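Local coordinates for protein transcriptional activator of comK gene (Bacillus halodurans, PDB 2HQB) that probably activates the competence gene comK and, as a membrane-attached lipoprotein of the BMP family, probably binds a small ligand, at residues G130-F135 and L171-E176. Sequence-based numbering, arbitrary orientation.
Sequences GVIAAF and LELFQE
Ile132 reaches from a strand to the inner side of a covering helix and fits against Leu173 and Phe174, the strand-to-helix packing of an alpha/beta Rossmann-like lobe in a periplasmic-binding-protein fold. Strand 128-133 lies inside its sheet, with strands 155-160 and 184-186 as neighbours, and helix 167-178 follows the first of these and covers one face. The tight part is small and is made of apolar side chains plus the helix backbone at Phe174. The two branches of Ile132 divide the work. Ile132 CG2, anti to the backbone N because chi1 is -59°, lies 3.7 Å from Leu173 CD1, and Val161 touches both of these side chains. The other branch is fully extended, chi2 -178°, which carries Ile132 CD1 up to the helix backbone, 3.4 Å from Phe174 N and close to Phe174 CA. Cutting Ile132 back to an alanine is likely to leave Leu173 CD1 and the backbone at Phe174 without their strand partner and to open a gap between strand and helix. Phe174 offers the strand mainly its root, since CG stands anti to the backbone N (chi1 171°) and the ring leads off from the strand to meet Phe185 edge-to-face and to touch Ala199 and Ile200 of helix 193-203. The solvent side of the helix is a different matter: Glu172, Gln175 and Glu176 are exposed and add nothing to the contact. No hydrogen bond joins the two segments; Ile132 O is instead bonded to the hydroxyl of Tyr192. On the Phe174 flank, the apolar side-chain contact closes with Ile132 CD1 lying 3.9 Å from Phe174 CB.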
ATOM      1  N   GLY A 130     -15.387  11.167  -3.500  1.00 57.68           N
ATOM      2  CA  GLY A 130     -15.783   9.903  -2.901  1.00 52.23           C
ATOM      3  C   GLY A 130     -14.729   8.808  -2.800  1.00 51.29           C
ATOM      4  O   GLY A 130     -13.817   8.691  -3.638  1.00 48.04           O
ATOM      5  N   VAL A 131     -14.865   8.007  -1.744  1.00 49.30           N
ATOM      6  CA  VAL A 131     -13.997   6.880  -1.509  1.00 49.91           C
ATOM      7  C   VAL A 131     -14.801   5.599  -1.592  1.00 52.87           C
ATOM      8  O   VAL A 131     -15.846   5.513  -0.956  1.00 57.41           O
ATOM      9  CB  VAL A 131     -13.393   6.881  -0.099  1.00 47.49           C
ATOM     10  CG1 VAL A 131     -12.556   5.602   0.104  1.00 48.78           C
ATOM     11  CG2 VAL A 131     -12.530   8.066   0.090  1.00 48.88           C
ATOM     12  N   ILE A 132     -14.331   4.624  -2.377  1.00 50.12           N
ATOM     13  CA  ILE A 132     -14.960   3.292  -2.436  1.00 46.84           C
ATOM     14  C   ILE A 132     -13.878   2.366  -1.842  1.00 43.36           C
ATOM     15  O   ILE A 132     -12.935   1.961  -2.517  1.00 42.38           O
ATOM     16  CB  ILE A 132     -15.262   2.823  -3.874  1.00 48.81           C
ATOM     17  CG1 ILE A 132     -16.200   3.804  -4.559  1.00 41.54           C
ATOM     18  CG2 ILE A 132     -15.878   1.424  -3.844  1.00 43.38           C
ATOM     19  CD1 ILE A 132     -16.620   3.405  -5.988  1.00 41.29           C
ATOM     20  N   ALA A 133     -13.987   2.079  -0.560  1.00 43.62           N
ATOM     21  CA  ALA A 133     -13.005   1.238   0.090  1.00 47.29           C
ATOM     22  C   ALA A 133     -13.613  -0.095   0.469  1.00 53.33           C
ATOM     23  O   ALA A 133     -14.786  -0.363   0.187  1.00 48.81           O
ATOM     24  CB  ALA A 133     -12.458   1.925   1.312  1.00 43.26           C
ATOM     25  N   ALA A 134     -12.809  -0.937   1.112  1.00 55.48           N
ATOM     26  CA  ALA A 134     -13.273  -2.258   1.492  1.00 51.34           C
ATOM     27  C   ALA A 134     -13.783  -2.239   2.911  1.00 51.62           C
ATOM     28  O   ALA A 134     -14.896  -2.701   3.192  1.00 55.16           O
ATOM     29  CB  ALA A 134     -12.138  -3.269   1.338  1.00 48.79           C
ATOM     30  N   PHE A 135     -12.975  -1.685   3.808  1.00 50.26           N
ATOM     31  CA  PHE A 135     -13.354  -1.628   5.207  1.00 50.21           C
ATOM     32  C   PHE A 135     -13.071  -0.286   5.865  1.00 48.82           C
ATOM     33  O   PHE A 135     -12.143   0.436   5.487  1.00 47.90           O
ATOM     34  CB  PHE A 135     -12.640  -2.713   6.000  1.00 46.74           C
ATOM     35  CG  PHE A 135     -12.500  -3.995   5.272  1.00 46.66           C
ATOM     36  CD1 PHE A 135     -11.336  -4.283   4.566  1.00 58.13           C
ATOM     37  CD2 PHE A 135     -13.523  -4.935   5.289  1.00 44.82           C
ATOM     38  CE1 PHE A 135     -11.197  -5.495   3.893  1.00 49.41           C
ATOM     39  CE2 PHE A 135     -13.390  -6.147   4.615  1.00 28.97           C
ATOM     40  CZ  PHE A 135     -12.233  -6.424   3.923  1.00 37.29           C
ATOM     41  N   LEU A 171     -18.160  -1.550  -8.474  1.00 43.03           N
ATOM     42  CA  LEU A 171     -18.622  -0.796  -9.617  1.00 47.41           C
ATOM     43  C   LEU A 171     -20.017  -0.243  -9.326  1.00 54.57           C
ATOM     44  O   LEU A 171     -20.316   0.905  -9.726  1.00 55.62           O
ATOM     45  CB  LEU A 171     -18.605  -1.639 -10.893  1.00 36.08           C
ATOM     46  CG  LEU A 171     -17.281  -1.731 -11.656  1.00 37.99           C
ATOM     47  CD1 LEU A 171     -17.428  -2.861 -12.650  1.00 39.33           C
ATOM     48  CD2 LEU A 171     -16.907  -0.403 -12.371  1.00 30.63           C
ATOM     49  N   GLU A 172     -20.863  -1.017  -8.632  1.00 48.75           N
ATOM     50  CA  GLU A 172     -22.192  -0.505  -8.282  1.00 53.74           C
ATOM     51  C   GLU A 172     -22.031   0.748  -7.410  1.00 57.99           C
ATOM     52  O   GLU A 172     -22.686   1.763  -7.646  1.00 64.62           O
ATOM     53  CB  GLU A 172     -23.007  -1.530  -7.515  1.00 53.33           C
ATOM     54  CG  GLU A 172     -23.298  -2.779  -8.289  1.00 76.64           C
ATOM     55  CD  GLU A 172     -23.868  -3.858  -7.396  1.00 95.07           C
ATOM     56  OE1 GLU A 172     -24.907  -3.578  -6.749  1.00 99.89           O
ATOM     57  OE2 GLU A 172     -23.277  -4.969  -7.331  1.00 97.05           O
ATOM     58  N   LEU A 173     -21.165   0.677  -6.402  1.00 54.59           N
ATOM     59  CA  LEU A 173     -20.921   1.824  -5.550  1.00 56.03           C
ATOM     60  C   LEU A 173     -20.440   3.002  -6.409  1.00 61.55           C
ATOM     61  O   LEU A 173     -20.794   4.150  -6.139  1.00 67.77           O
ATOM     62  CB  LEU A 173     -19.881   1.493  -4.478  1.00 55.95           C
ATOM     63  CG  LEU A 173     -20.235   0.356  -3.517  1.00 60.33           C
ATOM     64  CD1 LEU A 173     -19.069   0.118  -2.550  1.00 64.75           C
ATOM     65  CD2 LEU A 173     -21.511   0.686  -2.762  1.00 40.99           C
ATOM     66  N   PHE A 174     -19.637   2.735  -7.439  1.00 60.25           N
ATOM     67  CA  PHE A 174     -19.192   3.820  -8.320  1.00 58.64           C
ATOM     68  C   PHE A 174     -20.419   4.477  -8.944  1.00 58.42           C
ATOM     69  O   PHE A 174     -20.596   5.700  -8.881  1.00 56.55           O
ATOM     70  CB  PHE A 174     -18.319   3.304  -9.463  1.00 50.69           C
ATOM     71  CG  PHE A 174     -18.011   4.355 -10.503  1.00 40.27           C
ATOM     72  CD1 PHE A 174     -17.461   5.592 -10.127  1.00 46.34           C
ATOM     73  CD2 PHE A 174     -18.264   4.113 -11.853  1.00 29.14           C
ATOM     74  CE1 PHE A 174     -17.164   6.566 -11.080  1.00 46.88           C
ATOM     75  CE2 PHE A 174     -17.977   5.075 -12.829  1.00 27.54           C
ATOM     76  CZ  PHE A 174     -17.422   6.310 -12.447  1.00 48.08           C
ATOM     77  N   GLN A 175     -21.250   3.636  -9.561  1.00 58.16           N
ATOM     78  CA  GLN A 175     -22.486   4.065 -10.206  1.00 60.52           C
ATOM     79  C   GLN A 175     -23.351   4.879  -9.231  1.00 60.48           C
ATOM     80  O   GLN A 175     -23.716   6.034  -9.514  1.00 53.91           O
ATOM     81  CB  GLN A 175     -23.231   2.834 -10.737  1.00 55.91           C
ATOM     82  CG  GLN A 175     -22.786   2.430 -12.145  1.00 66.90           C
ATOM     83  CD  GLN A 175     -22.751   0.912 -12.327  1.00 85.97           C
ATOM     84  OE1 GLN A 175     -23.517   0.184 -11.670  1.00 88.74           O
ATOM     85  NE2 GLN A 175     -21.869   0.421 -13.228  1.00 67.34           N
ATOM     86  N   GLU A 176     -23.679   4.264  -8.094  1.00 56.89           N
ATOM     87  CA  GLU A 176     -24.430   4.923  -7.031  1.00 55.79           C
ATOM     88  C   GLU A 176     -23.958   6.374  -6.782  1.00 57.88           C
ATOM     89  O   GLU A 176     -24.749   7.318  -6.864  1.00 56.16           O
ATOM     90  CB  GLU A 176     -24.233   4.176  -5.725  1.00 54.25           C
ATOM     91  CG  GLU A 176     -25.217   3.102  -5.417  1.00 61.39           C
ATOM     92  CD  GLU A 176     -25.142   2.748  -3.953  1.00 71.55           C
ATOM     93  OE1 GLU A 176     -25.161   3.700  -3.133  1.00 72.75           O
ATOM     94  OE2 GLU A 176     -25.057   1.540  -3.628  1.00 70.50           O
TER